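PDB 2ISM: putative oxidoreductase from Thermus thermophilus, which is of unknown function in detail but folds as a beta-propeller of six four-stranded blades and carries a bound calcium ion. Local coordinates for residues V32-A37 and R316-Q321; A47-R52 and G76-A81; Y93-V98 and G138-G143; G146-T151 and L172-E177; G168-R173 and P194-L199. All coordinates share one frame; numbering follows the deposited sequence.

Contact 1: residues V32-A37 and R316-Q321; sequences VPWALA and RLREVQ
Ala35 and Glu319 bring the two backbones nearest, CA to CA 5.6 Å, where strands 33-37 and 317-321 run parallel with their axes only 6° apart. Side chains from 316-321, rather than backbone pairing, bridge the gap. Glu319 leaves its strand with CG anti to the backbone N (chi1 165°) and then bends, which turns the carboxylate across to 32-37. There OE2 takes the amide hydrogen of Leu36 N at 3.0 Å on its anti lone pair, and Gln321 NE2 reaches the same oxygen from above the carboxylate plane. OE1 is held by Val320 N and by Asn272, leaving the group little freedom to turn. Gln321 NE2 also approaches Leu36 O at 2.6 Å, a bent and weak bond. At the other end Arg318 lies over one face of the Trp34 indole, its CD 3.8 Å from the centroid of the five-membered ring and its guanidinium 16° from the ring plane. Beyond the indole, Arg318 NE bonds to Ser333 and NH2 to Asp336. Two parallel strands tied by side chains are the innermost strands of neighbouring beta-propeller blades, that of 33-38 and the one joining the C-terminal strands to strand 23-27.

Contact 2: residues A47-R52 and G76-A81; sequences AERPGR and GLLGLA
Arg49 O accepts the amide hydrogen of Leu77 N at 2.8 Å and almost straight (175°), the one conventional hydrogen bond between the segments. Two CH...O contacts accompany it. Gly76, with no side chain in the way, brings its CA to 3.5 Å from the same Arg49 O, while Arg49 CA meets Leu77 O at 3.6 Å. Leu77 O is buried and has no hydrogen-bonding partner in the model, so this CH contact is a modest substitute.

The apolar contact centres on Leu77. Its CG lies anti to the backbone N (chi1 174°), which carries CD2 into the bend of 47-52, 4.0 Å from Ala47 CB and against the carbonyl oxygens of Glu48 and Arg52. Ala47 CB is met as well by Leu80 CD2 at 4.1 Å. Arg49 and Leu78 lie alongside, pointing the same way, with Arg49 CG 3.9 Å from Leu78 CD2; the guanidinium continues to Asp336 O.

Charged groups act within 47-52. Arg52 grips Glu48 side-on, NE to OE1 at 2.9 Å and NH2 to OE2, both from above the carboxylate plane; Arg54 adds a second salt bridge at OE1, and Glu31 N bonds to OE2. The pair spans the G1 beta bulge in which Gly51 and Arg52 both face Glu48. The chemistry implies a division of labour: backbone bonds form the turn and an ion pair lies across it, while leucine packing and a single backbone bond join it to the next blade.

Contact 3: residues Y93-V98 and G138-G143; sequences YAYRTV and GRIAFG
Tyr93 OH is bonded to both Pro176 O and Arg109 NH1, and these two partners fix the far end of a ring whose face receives Phe142. Phe142 stands edge-on, its CZ 3.6 Å above the centre of the Tyr93 ring, with centroids 5.0 Å apart and planes at 76°: a T-shaped pair. Two residues on, Tyr95 has CG anti to the backbone N (chi1 -176°), which lays its ring flat over the bare backbone of Gly138. The CA of Gly138 sits over the ring centre, 3.4 Å from the centroid, a CH-pi contact. Ile140 fits between the two tyrosines, with its CD1 3.9 Å from Tyr93 CB and its CG2 3.9 Å from Tyr95 CD1. The strand axes stay 8.0 Å apart and run roughly antiparallel, at 159°, too distant for backbone pairing. This is the face-to-face packing of neighbouring propeller blades, the second strand of one (92-98) against the innermost strand of the next (140-142).

Contact 4: residues G146-T151 and L172-E177; sequences GMLYVT and LRLTPE
Leu172 starts the pairing with Val150: its N gives a hydrogen bond to Val150 O at 2.7 Å, its O accepts one from Val150 N, and the two CB atoms meet on the face that also holds Leu148 and Leu174. Arg173, in a non-hydrogen-bonded pair with Tyr149, rises from the other face. Its CG, anti to the backbone N (chi1 -169°), lies over the Tyr149 ring, 3.9 Å from the centroid, and its CD presses on Tyr149 OH at 3.2 Å. Asp145 draws both tips together, bonding to Tyr149 OH and to Arg173 NH1. Leu174 N then gives to Leu148 O at 2.8 Å, and Leu174 O accepts from Leu148 N at 2.7 Å. Past the strand, Thr175 CG2 touches the methyl CE of Met147 at 3.9 Å, and Pro176 CG rests on Gly146 O at 3.5 Å. Such regular antiparallel pairing belongs to the two middle strands of a propeller blade, 148-151 and 170-174.

Contact 5: residues G168-R173 and P194-L199; sequences GGKILR and PEVYSL
Lys170 lies beside Leu199 and crosses Val196. Its CB is 3.5 Å from Ser198 O. CG comes near Val196 CG2. A bend at chi2 (-72°) then lays CD against Leu199 CB at 3.4 Å, tighter than ordinary carbon contact. CE touches the same Leu199 CB and Val196 CG2, and NZ ends at Gly168 O, 2.9 Å away, with Asp163 O and Ser166 O as further acceptors; three carbonyl oxygens thus bind NZ, with a weaker bond to Ala161 O.

The backbones pair as the third and outermost strands of a propeller blade, but the register slips. Ile171 O accepts from both Tyr197 N at 2.8 Å and Ser198 N at 3.1 Å, two donors in its carbonyl plane: a classic beta bulge. Beyond it Arg173 N reaches Glu195 O at 3.0 Å, nearly along the C=O axis, so the pairing resumes one residue out of step.

At the bulge Tyr197 points toward 168-173 and meets Arg173. Its CE1 lies 3.7 Å above the guanidinium plane, off to the rim, with the two planes 39° apart. Tyr197 also makes an edge-to-face pair with Tyr149. On the side of Ile171, Ser198 OG sits 3.1 Å from Ile171 CB, and its hydroxyl is bonded to His201 NE2. Although the side chains of Leu172 and Val196 diverge from each other, Leu172 CD2 still meets Val196 CG2.

Overall arrangement
Contacts 2 to 5 all lie within the stretch of chain closed by contact 1, whose segments come from two neighbouring blades; contacts 2, 3 and 4 follow in series, and contact 5 begins on the segment where contact 4 ends. Contacts 1 and 2 have centres about 10 Å apart and share the sheet containing strands 33-38 and 44-48. Contact 2 touches contact 3, centres about 9 Å apart, through strands 77-82 and 92-98. Contact 3 reaches contact 4, centres about 9 Å apart, through strands 140-142 and 148-151; contacts 4 and 5, centres about 10 Å apart, share strand 170-174. Contacts 1 to 3 therefore join neighbouring blades, whereas 4 and 5 build one blade outward, with the side chain of Ser198 about 10 Å from the bound calcium ion.

Contact 1: residues V32-A37 and R316-Q321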
# COMPACT_ATOMS: atom_id res chain seq x y z
N VAL B 32 -23.73 -0.03 -13.72
CA VAL B 32 -22.47 0.11 -14.45
C VAL B 32 -21.64 1.33 -14.03
O VAL B 32 -21.47 2.27 -14.81
CB VAL B 32 -22.71 0.16 -15.98
CG1 VAL B 32 -21.39 -0.03 -16.73
CG2 VAL B 32 -23.70 -0.93 -16.40
N PRO B 33 -21.14 1.34 -12.79
CA PRO B 33 -20.32 2.47 -12.32
C PRO B 33 -19.00 2.41 -13.11
O PRO B 33 -18.12 1.60 -12.82
CB PRO B 33 -20.14 2.19 -10.83
CG PRO B 33 -20.28 0.69 -10.74
CD PRO B 33 -21.42 0.41 -11.68
N TRP B 34 -18.90 3.28 -14.10
CA TRP B 34 -17.76 3.31 -15.01
C TRP B 34 -16.49 3.98 -14.49
O TRP B 34 -15.38 3.55 -14.83
CB TRP B 34 -18.18 4.02 -16.30
CG TRP B 34 -17.73 3.35 -17.56
CD1 TRP B 34 -18.39 2.38 -18.26
CD2 TRP B 34 -16.52 3.62 -18.28
NE1 TRP B 34 -17.67 2.02 -19.37
CE2 TRP B 34 -16.52 2.77 -19.41
CE3 TRP B 34 -15.45 4.49 -18.07
CZ2 TRP B 34 -15.47 2.77 -20.34
CZ3 TRP B 34 -14.40 4.49 -19.00
CH2 TRP B 34 -14.43 3.64 -20.12
N ALA B 35 -16.65 5.03 -13.70
CA ALA B 35 -15.51 5.78 -13.17
C ALA B 35 -15.83 6.42 -11.83
O ALA B 35 -16.99 6.68 -11.51
CB ALA B 35 -15.10 6.86 -14.17
N LEU B 36 -14.78 6.66 -11.05
CA LEU B 36 -14.89 7.27 -9.74
C LEU B 36 -14.06 8.54 -9.68
O LEU B 36 -13.04 8.66 -10.35
CB LEU B 36 -14.36 6.32 -8.65
CG LEU B 36 -15.06 4.97 -8.48
CD1 LEU B 36 -14.32 4.16 -7.43
CD2 LEU B 36 -16.51 5.19 -8.08
N ALA B 37 -14.51 9.49 -8.87
CA ALA B 37 -13.81 10.76 -8.66
C ALA B 37 -13.93 11.05 -7.17
O ALA B 37 -15.02 11.01 -6.61
CB ALA B 37 -14.47 11.88 -9.47
N ARG B 316 -17.81 -9.22 -12.68
CA ARG B 316 -17.04 -8.37 -13.58
C ARG B 316 -16.54 -7.11 -12.87
O ARG B 316 -17.29 -6.45 -12.16
CB ARG B 316 -17.91 -7.99 -14.78
CG ARG B 316 -18.39 -9.18 -15.59
CD ARG B 316 -19.55 -8.80 -16.51
NE ARG B 316 -19.19 -7.77 -17.48
CZ ARG B 316 -18.47 -7.99 -18.58
NH1 ARG B 316 -18.02 -9.21 -18.85
NH2 ARG B 316 -18.21 -6.99 -19.41
N LEU B 317 -15.27 -6.78 -13.07
CA LEU B 317 -14.69 -5.58 -12.45
C LEU B 317 -14.16 -4.54 -13.42
O LEU B 317 -13.26 -4.83 -14.21
CB LEU B 317 -13.45 -5.96 -11.63
CG LEU B 317 -13.66 -7.05 -10.57
CD1 LEU B 317 -12.40 -7.21 -9.73
CD2 LEU B 317 -14.84 -6.69 -9.66
N ARG B 318 -14.71 -3.33 -13.37
CA ARG B 318 -14.29 -2.28 -14.30
C ARG B 318 -13.42 -1.07 -13.95
O ARG B 318 -12.44 -0.78 -14.64
CB ARG B 318 -15.60 -1.67 -14.79
CG ARG B 318 -15.45 -0.76 -16.01
CD ARG B 318 -16.81 -0.30 -16.53
NE ARG B 318 -17.53 -1.34 -17.28
CZ ARG B 318 -17.26 -1.67 -18.54
NH1 ARG B 318 -16.29 -1.06 -19.20
NH2 ARG B 318 -17.98 -2.61 -19.16
N GLU B 319 -13.77 -0.37 -12.87
CA GLU B 319 -13.00 0.80 -12.45
C GLU B 319 -12.08 0.34 -11.32
O GLU B 319 -12.40 -0.60 -10.59
CB GLU B 319 -13.90 1.95 -11.94
CG GLU B 319 -13.16 3.05 -11.15
CD GLU B 319 -12.24 3.90 -12.01
OE1 GLU B 319 -11.34 3.34 -12.67
OE2 GLU B 319 -12.40 5.15 -12.02
N VAL B 320 -10.93 0.99 -11.20
CA VAL B 320 -9.98 0.69 -10.15
C VAL B 320 -9.10 1.93 -9.96
O VAL B 320 -8.41 2.36 -10.89
CB VAL B 320 -9.11 -0.56 -10.47
CG1 VAL B 320 -8.50 -0.46 -11.85
CG2 VAL B 320 -8.01 -0.71 -9.42
N GLN B 321 -9.14 2.50 -8.76
CA GLN B 321 -8.37 3.69 -8.45
C GLN B 321 -7.95 3.71 -6.99
O GLN B 321 -8.65 3.19 -6.12
CB GLN B 321 -9.20 4.96 -8.69
CG GLN B 321 -9.28 5.43 -10.11
CD GLN B 321 -9.60 6.91 -10.18
OE1 GLN B 321 -8.74 7.75 -9.90
NE2 GLN B 321 -10.83 7.23 -10.54

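Contact 2: residues A47-R52 and G76-A81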
# COMPACT_ATOMS: atom_id res chain seq x y z
N ALA B 47 -19.78 7.75 -11.90
CA ALA B 47 -20.42 7.86 -13.20
C ALA B 47 -21.10 6.55 -13.58
O ALA B 47 -20.44 5.51 -13.67
CB ALA B 47 -19.38 8.23 -14.26
N GLU B 48 -22.42 6.59 -13.76
CA GLU B 48 -23.18 5.41 -14.16
C GLU B 48 -23.39 5.52 -15.67
O GLU B 48 -23.85 6.55 -16.15
CB GLU B 48 -24.53 5.37 -13.45
CG GLU B 48 -24.46 4.96 -11.99
CD GLU B 48 -25.83 4.89 -11.35
OE1 GLU B 48 -26.42 5.96 -11.11
OE2 GLU B 48 -26.33 3.77 -11.11
N ARG B 49 -23.07 4.47 -16.40
CA ARG B 49 -23.17 4.49 -17.86
C ARG B 49 -24.49 4.99 -18.45
O ARG B 49 -24.50 5.59 -19.53
CB ARG B 49 -22.82 3.12 -18.43
CG ARG B 49 -22.43 3.17 -19.91
CD ARG B 49 -21.88 1.83 -20.38
NE ARG B 49 -22.88 0.77 -20.31
CZ ARG B 49 -22.66 -0.49 -20.68
NH1 ARG B 49 -21.47 -0.84 -21.14
NH2 ARG B 49 -23.63 -1.38 -20.60
N PRO B 50 -25.63 4.74 -17.77
CA PRO B 50 -26.92 5.20 -18.30
C PRO B 50 -27.05 6.73 -18.35
O PRO B 50 -28.03 7.25 -18.87
CB PRO B 50 -27.93 4.58 -17.34
CG PRO B 50 -27.27 3.30 -16.96
CD PRO B 50 -25.84 3.74 -16.71
N GLY B 51 -26.06 7.44 -17.81
CA GLY B 51 -26.10 8.89 -17.86
C GLY B 51 -26.25 9.67 -16.56
O GLY B 51 -26.55 10.86 -16.59
N ARG B 52 -26.07 9.01 -15.42
CA ARG B 52 -26.18 9.69 -14.13
C ARG B 52 -24.84 9.74 -13.43
O ARG B 52 -24.10 8.76 -13.43
CB ARG B 52 -27.14 8.94 -13.19
CG ARG B 52 -28.57 8.74 -13.69
CD ARG B 52 -29.38 7.97 -12.64
NE ARG B 52 -28.90 6.60 -12.43
CZ ARG B 52 -29.22 5.57 -13.21
NH1 ARG B 52 -30.03 5.74 -14.24
NH2 ARG B 52 -28.73 4.36 -12.95
N GLY B 76 -22.31 5.44 -23.65
CA GLY B 76 -23.13 6.16 -22.68
C GLY B 76 -22.25 7.13 -21.91
O GLY B 76 -21.43 7.83 -22.51
N LEU B 77 -22.43 7.20 -20.59
CA LEU B 77 -21.60 8.07 -19.77
C LEU B 77 -20.38 7.38 -19.16
O LEU B 77 -20.46 6.80 -18.08
CB LEU B 77 -22.36 8.55 -18.54
CG LEU B 77 -21.54 9.37 -17.53
CD1 LEU B 77 -20.96 10.61 -18.20
CD2 LEU B 77 -22.43 9.75 -16.36
N LEU B 78 -19.25 7.46 -19.85
CA LEU B 78 -18.06 6.78 -19.35
C LEU B 78 -16.88 7.10 -18.43
O LEU B 78 -16.69 6.44 -17.41
CB LEU B 78 -17.37 6.38 -20.66
CG LEU B 78 -18.34 5.79 -21.70
CD1 LEU B 78 -17.63 5.58 -23.03
CD2 LEU B 78 -18.93 4.47 -21.18
N GLY B 79 -16.08 8.10 -18.80
CA GLY B 79 -14.92 8.47 -18.01
C GLY B 79 -15.34 9.69 -17.21
O GLY B 79 -16.27 10.41 -17.59
N LEU B 80 -14.64 9.93 -16.10
CA LEU B 80 -14.94 11.06 -15.23
C LEU B 80 -13.64 11.51 -14.55
O LEU B 80 -12.85 10.68 -14.12
CB LEU B 80 -15.95 10.62 -14.16
CG LEU B 80 -16.62 11.67 -13.27
CD1 LEU B 80 -17.64 12.45 -14.07
CD2 LEU B 80 -17.29 10.97 -12.09
N ALA B 81 -13.42 12.82 -14.46
CA ALA B 81 -12.22 13.33 -13.80
C ALA B 81 -12.36 14.77 -13.35
O ALA B 81 -12.90 15.61 -14.08
CB ALA B 81 -11.01 13.19 -14.72

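Contact 3: residues Y93-V98 and G138-G143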
# COMPACT_ATOMS: atom_id res chain seq x y z
N TYR B 93 -14.88 16.82 -15.35
CA TYR B 93 -14.83 16.39 -16.74
C TYR B 93 -15.49 15.03 -16.89
O TYR B 93 -15.42 14.19 -16.00
CB TYR B 93 -13.38 16.34 -17.23
CG TYR B 93 -12.75 17.71 -17.35
CD1 TYR B 93 -12.52 18.28 -18.61
CD2 TYR B 93 -12.42 18.45 -16.22
CE1 TYR B 93 -11.97 19.55 -18.73
CE2 TYR B 93 -11.87 19.72 -16.32
CZ TYR B 93 -11.65 20.27 -17.58
OH TYR B 93 -11.12 21.53 -17.69
N ALA B 94 -16.15 14.84 -18.03
CA ALA B 94 -16.82 13.57 -18.30
C ALA B 94 -16.77 13.26 -19.78
O ALA B 94 -16.83 14.16 -20.61
CB ALA B 94 -18.27 13.65 -17.83
N TYR B 95 -16.63 11.97 -20.08
CA TYR B 95 -16.58 11.47 -21.46
C TYR B 95 -17.95 10.84 -21.70
O TYR B 95 -18.37 9.99 -20.93
CB TYR B 95 -15.49 10.39 -21.58
CG TYR B 95 -15.26 9.86 -22.98
CD1 TYR B 95 -14.07 10.14 -23.66
CD2 TYR B 95 -16.19 9.04 -23.61
CE1 TYR B 95 -13.82 9.62 -24.93
CE2 TYR B 95 -15.96 8.51 -24.89
CZ TYR B 95 -14.77 8.80 -25.54
OH TYR B 95 -14.51 8.28 -26.79
N ARG B 96 -18.64 11.24 -22.77
CA ARG B 96 -19.95 10.67 -23.04
C ARG B 96 -20.26 10.50 -24.53
O ARG B 96 -19.73 11.22 -25.38
CB ARG B 96 -21.06 11.52 -22.42
CG ARG B 96 -21.23 12.89 -23.09
CD ARG B 96 -22.55 13.55 -22.73
NE ARG B 96 -22.65 14.90 -23.29
CZ ARG B 96 -23.71 15.69 -23.18
NH1 ARG B 96 -24.79 15.27 -22.53
NH2 ARG B 96 -23.69 16.90 -23.72
N THR B 97 -21.14 9.54 -24.82
CA THR B 97 -21.59 9.30 -26.18
C THR B 97 -22.92 10.06 -26.23
O THR B 97 -23.80 9.85 -25.40
CB THR B 97 -21.88 7.80 -26.43
OG1 THR B 97 -20.81 7.01 -25.91
CG2 THR B 97 -22.01 7.53 -27.93
N VAL B 98 -23.06 10.96 -27.20
CA VAL B 98 -24.29 11.74 -27.32
C VAL B 98 -24.91 11.55 -28.70
O VAL B 98 -24.20 11.29 -29.68
CB VAL B 98 -24.02 13.25 -27.04
CG1 VAL B 98 -23.29 13.88 -28.22
CG2 VAL B 98 -25.33 13.97 -26.76
N GLY B 138 -13.29 5.75 -23.83
CA GLY B 138 -13.93 6.45 -22.74
C GLY B 138 -13.23 6.79 -21.45
O GLY B 138 -13.79 7.54 -20.64
N ARG B 139 -12.02 6.27 -21.22
CA ARG B 139 -11.31 6.56 -19.98
C ARG B 139 -10.60 7.91 -20.07
O ARG B 139 -9.92 8.21 -21.05
CB ARG B 139 -10.28 5.45 -19.71
CG ARG B 139 -9.59 5.55 -18.35
CD ARG B 139 -10.57 5.31 -17.21
NE ARG B 139 -11.20 4.00 -17.29
CZ ARG B 139 -12.24 3.63 -16.55
NH1 ARG B 139 -12.76 4.47 -15.68
NH2 ARG B 139 -12.78 2.42 -16.70
N ILE B 140 -10.79 8.75 -19.05
CA ILE B 140 -10.13 10.05 -19.04
C ILE B 140 -9.49 10.27 -17.69
O ILE B 140 -9.99 9.78 -16.68
CB ILE B 140 -11.10 11.22 -19.34
CG1 ILE B 140 -12.15 11.35 -18.22
CG2 ILE B 140 -11.76 11.02 -20.68
CD1 ILE B 140 -13.01 12.62 -18.34
N ALA B 141 -8.39 11.00 -17.67
CA ALA B 141 -7.69 11.28 -16.43
C ALA B 141 -6.62 12.32 -16.65
O ALA B 141 -6.05 12.42 -17.74
CB ALA B 141 -7.06 10.00 -15.89
N PHE B 142 -6.34 13.09 -15.61
CA PHE B 142 -5.31 14.12 -15.68
C PHE B 142 -4.02 13.49 -15.18
O PHE B 142 -3.98 12.89 -14.11
CB PHE B 142 -5.72 15.31 -14.83
CG PHE B 142 -6.82 16.13 -15.44
CD1 PHE B 142 -6.53 17.12 -16.39
CD2 PHE B 142 -8.15 15.89 -15.12
CE1 PHE B 142 -7.54 17.85 -17.01
CE2 PHE B 142 -9.18 16.62 -15.73
CZ PHE B 142 -8.88 17.60 -16.68
N GLY B 143 -2.96 13.61 -15.97
CA GLY B 143 -1.69 13.03 -15.59
C GLY B 143 -0.81 13.90 -14.72
O GLY B 143 -1.21 15.01 -14.34

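Contact 4: residues G146-T151 and L172-E177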
# COMPACT_ATOMS: atom_id res chain seq x y z
N GLY B 146 -0.36 17.44 -15.53
CA GLY B 146 -1.52 18.31 -15.47
C GLY B 146 -2.35 18.34 -16.74
O GLY B 146 -3.28 19.15 -16.86
N MET B 147 -2.04 17.46 -17.68
CA MET B 147 -2.77 17.42 -18.94
C MET B 147 -3.87 16.37 -18.92
O MET B 147 -3.81 15.40 -18.16
CB MET B 147 -1.81 17.14 -20.10
CG MET B 147 -0.68 18.17 -20.19
SD MET B 147 -1.31 19.85 -20.47
CE MET B 147 -0.40 20.32 -21.84
N LEU B 148 -4.88 16.56 -19.77
CA LEU B 148 -6.00 15.64 -19.85
C LEU B 148 -5.77 14.54 -20.89
O LEU B 148 -5.63 14.82 -22.08
CB LEU B 148 -7.28 16.40 -20.20
CG LEU B 148 -8.53 15.54 -20.44
CD1 LEU B 148 -8.84 14.73 -19.20
CD2 LEU B 148 -9.71 16.43 -20.81
N TYR B 149 -5.75 13.30 -20.43
CA TYR B 149 -5.55 12.15 -21.31
C TYR B 149 -6.90 11.50 -21.57
O TYR B 149 -7.69 11.32 -20.64
CB TYR B 149 -4.58 11.15 -20.67
CG TYR B 149 -3.15 11.65 -20.64
CD1 TYR B 149 -2.19 11.09 -21.48
CD2 TYR B 149 -2.77 12.66 -19.76
CE1 TYR B 149 -0.86 11.54 -21.45
CE2 TYR B 149 -1.45 13.12 -19.73
CZ TYR B 149 -0.50 12.55 -20.57
OH TYR B 149 0.81 12.98 -20.53
N VAL B 150 -7.15 11.14 -22.82
CA VAL B 150 -8.42 10.54 -23.23
C VAL B 150 -8.23 9.31 -24.11
O VAL B 150 -7.52 9.37 -25.11
CB VAL B 150 -9.24 11.56 -24.06
CG1 VAL B 150 -10.63 11.02 -24.35
CG2 VAL B 150 -9.29 12.91 -23.33
N THR B 151 -8.86 8.19 -23.75
CA THR B 151 -8.74 6.99 -24.58
C THR B 151 -9.98 6.92 -25.47
O THR B 151 -11.07 7.30 -25.06
CB THR B 151 -8.64 5.69 -23.73
OG1 THR B 151 -9.89 5.40 -23.11
CG2 THR B 151 -7.56 5.82 -22.66
N LEU B 172 -5.52 10.51 -26.50
CA LEU B 172 -5.34 11.93 -26.78
C LEU B 172 -4.82 12.64 -25.55
O LEU B 172 -5.00 12.17 -24.43
CB LEU B 172 -6.69 12.54 -27.19
CG LEU B 172 -7.54 11.73 -28.18
CD1 LEU B 172 -8.91 12.38 -28.33
CD2 LEU B 172 -6.83 11.64 -29.52
N ARG B 173 -4.16 13.78 -25.76
CA ARG B 173 -3.65 14.57 -24.64
C ARG B 173 -3.98 16.03 -24.90
O ARG B 173 -3.58 16.61 -25.92
CB ARG B 173 -2.15 14.40 -24.47
CG ARG B 173 -1.67 15.02 -23.16
CD ARG B 173 -0.17 14.87 -22.97
NE ARG B 173 0.56 15.65 -23.96
CZ ARG B 173 1.76 16.18 -23.73
NH1 ARG B 173 2.34 16.03 -22.56
NH2 ARG B 173 2.37 16.87 -24.69
N LEU B 174 -4.72 16.63 -23.98
CA LEU B 174 -5.16 18.01 -24.12
C LEU B 174 -4.83 18.83 -22.88
O LEU B 174 -4.47 18.29 -21.84
CB LEU B 174 -6.67 18.03 -24.31
CG LEU B 174 -7.35 16.96 -25.16
CD1 LEU B 174 -8.86 17.03 -24.95
CD2 LEU B 174 -7.00 17.15 -26.63
N THR B 175 -4.97 20.15 -22.99
CA THR B 175 -4.76 21.01 -21.84
C THR B 175 -6.14 20.93 -21.19
O THR B 175 -7.10 20.47 -21.82
CB THR B 175 -4.51 22.47 -22.24
OG1 THR B 175 -5.68 22.99 -22.89
CG2 THR B 175 -3.31 22.58 -23.17
N PRO B 176 -6.27 21.37 -19.93
CA PRO B 176 -7.59 21.30 -19.28
C PRO B 176 -8.65 22.11 -20.03
O PRO B 176 -9.85 21.90 -19.84
CB PRO B 176 -7.31 21.86 -17.89
CG PRO B 176 -5.90 21.39 -17.64
CD PRO B 176 -5.22 21.71 -18.96
N GLU B 177 -8.21 23.03 -20.89
CA GLU B 177 -9.14 23.85 -21.66
C GLU B 177 -9.57 23.20 -22.97
O GLU B 177 -10.39 23.75 -23.70
CB GLU B 177 -8.54 25.23 -21.93
CG GLU B 177 -8.42 26.11 -20.69
CD GLU B 177 -9.76 26.32 -20.01
OE1 GLU B 177 -10.71 26.75 -20.69
OE2 GLU B 177 -9.86 26.07 -18.79

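Contact 5: residues G168-R173 and P194-L199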
# COMPACT_ATOMS: atom_id res chain seq x y z
N GLY B 168 -10.22 8.35 -33.45
CA GLY B 168 -10.52 7.02 -32.95
C GLY B 168 -9.35 6.05 -32.87
O GLY B 168 -8.44 6.08 -33.70
N GLY B 169 -9.38 5.17 -31.87
CA GLY B 169 -8.32 4.19 -31.68
C GLY B 169 -7.05 4.91 -31.25
O GLY B 169 -5.95 4.55 -31.66
N LYS B 170 -7.22 5.91 -30.40
CA LYS B 170 -6.12 6.74 -29.93
C LYS B 170 -6.14 7.00 -28.44
O LYS B 170 -7.06 6.61 -27.72
CB LYS B 170 -6.19 8.12 -30.59
CG LYS B 170 -6.34 8.16 -32.11
CD LYS B 170 -5.06 7.75 -32.82
CE LYS B 170 -5.13 8.10 -34.30
NZ LYS B 170 -6.25 7.41 -35.00
N ILE B 171 -5.07 7.66 -27.99
CA ILE B 171 -4.98 8.15 -26.63
C ILE B 171 -4.67 9.61 -26.97
O ILE B 171 -3.70 9.90 -27.68
CB ILE B 171 -3.84 7.54 -25.80
CG1 ILE B 171 -4.21 6.12 -25.37
CG2 ILE B 171 -3.61 8.39 -24.55
CD1 ILE B 171 -3.17 5.45 -24.47
N LEU B 172 -5.52 10.51 -26.50
CA LEU B 172 -5.34 11.93 -26.78
C LEU B 172 -4.82 12.64 -25.55
O LEU B 172 -5.00 12.17 -24.43
CB LEU B 172 -6.69 12.54 -27.19
CG LEU B 172 -7.54 11.73 -28.18
CD1 LEU B 172 -8.91 12.38 -28.33
CD2 LEU B 172 -6.83 11.64 -29.52
N ARG B 173 -4.16 13.78 -25.76
CA ARG B 173 -3.65 14.57 -24.64
C ARG B 173 -3.98 16.03 -24.90
O ARG B 173 -3.58 16.61 -25.92
CB ARG B 173 -2.15 14.40 -24.47
CG ARG B 173 -1.67 15.02 -23.16
CD ARG B 173 -0.17 14.87 -22.97
NE ARG B 173 0.56 15.65 -23.96
CZ ARG B 173 1.76 16.18 -23.73
NH1 ARG B 173 2.34 16.03 -22.56
NH2 ARG B 173 2.37 16.87 -24.69
N PRO B 194 -3.87 17.19 -34.08
CA PRO B 194 -2.88 17.61 -33.08
C PRO B 194 -3.14 17.08 -31.67
O PRO B 194 -2.24 17.10 -30.82
CB PRO B 194 -2.92 19.13 -33.17
CG PRO B 194 -4.35 19.40 -33.53
CD PRO B 194 -4.64 18.34 -34.58
N GLU B 195 -4.35 16.60 -31.42
CA GLU B 195 -4.69 16.07 -30.10
C GLU B 195 -4.10 14.68 -29.83
O GLU B 195 -4.00 14.26 -28.68
CB GLU B 195 -6.22 15.99 -29.93
CG GLU B 195 -6.95 17.32 -30.10
CD GLU B 195 -7.32 17.61 -31.55
OE1 GLU B 195 -6.78 16.94 -32.45
OE2 GLU B 195 -8.16 18.51 -31.77
N VAL B 196 -3.71 13.98 -30.89
CA VAL B 196 -3.18 12.62 -30.75
C VAL B 196 -1.86 12.48 -30.00
O VAL B 196 -0.87 13.14 -30.32
CB VAL B 196 -3.01 11.95 -32.13
CG1 VAL B 196 -2.32 10.59 -31.97
CG2 VAL B 196 -4.37 11.77 -32.78
N TYR B 197 -1.87 11.61 -28.99
CA TYR B 197 -0.69 11.34 -28.18
C TYR B 197 -0.10 10.01 -28.63
O TYR B 197 1.11 9.89 -28.83
CB TYR B 197 -1.06 11.28 -26.70
CG TYR B 197 0.13 11.23 -25.77
CD1 TYR B 197 0.97 12.33 -25.60
CD2 TYR B 197 0.41 10.07 -25.03
CE1 TYR B 197 2.05 12.29 -24.72
CE2 TYR B 197 1.48 10.02 -24.15
CZ TYR B 197 2.30 11.13 -24.00
OH TYR B 197 3.34 11.09 -23.10
N SER B 198 -0.96 9.00 -28.78
CA SER B 198 -0.53 7.68 -29.25
C SER B 198 -1.63 7.08 -30.14
O SER B 198 -2.79 7.46 -30.04
CB SER B 198 -0.22 6.73 -28.08
OG SER B 198 -1.37 6.44 -27.30
N LEU B 199 -1.25 6.17 -31.03
CA LEU B 199 -2.23 5.57 -31.94
C LEU B 199 -2.09 4.06 -32.01
O LEU B 199 -1.25 3.48 -31.33
CB LEU B 199 -2.07 6.16 -33.35
CG LEU B 199 -0.77 5.85 -34.10
CD1 LEU B 199 -0.98 6.06 -35.59
CD2 LEU B 199 0.37 6.72 -33.58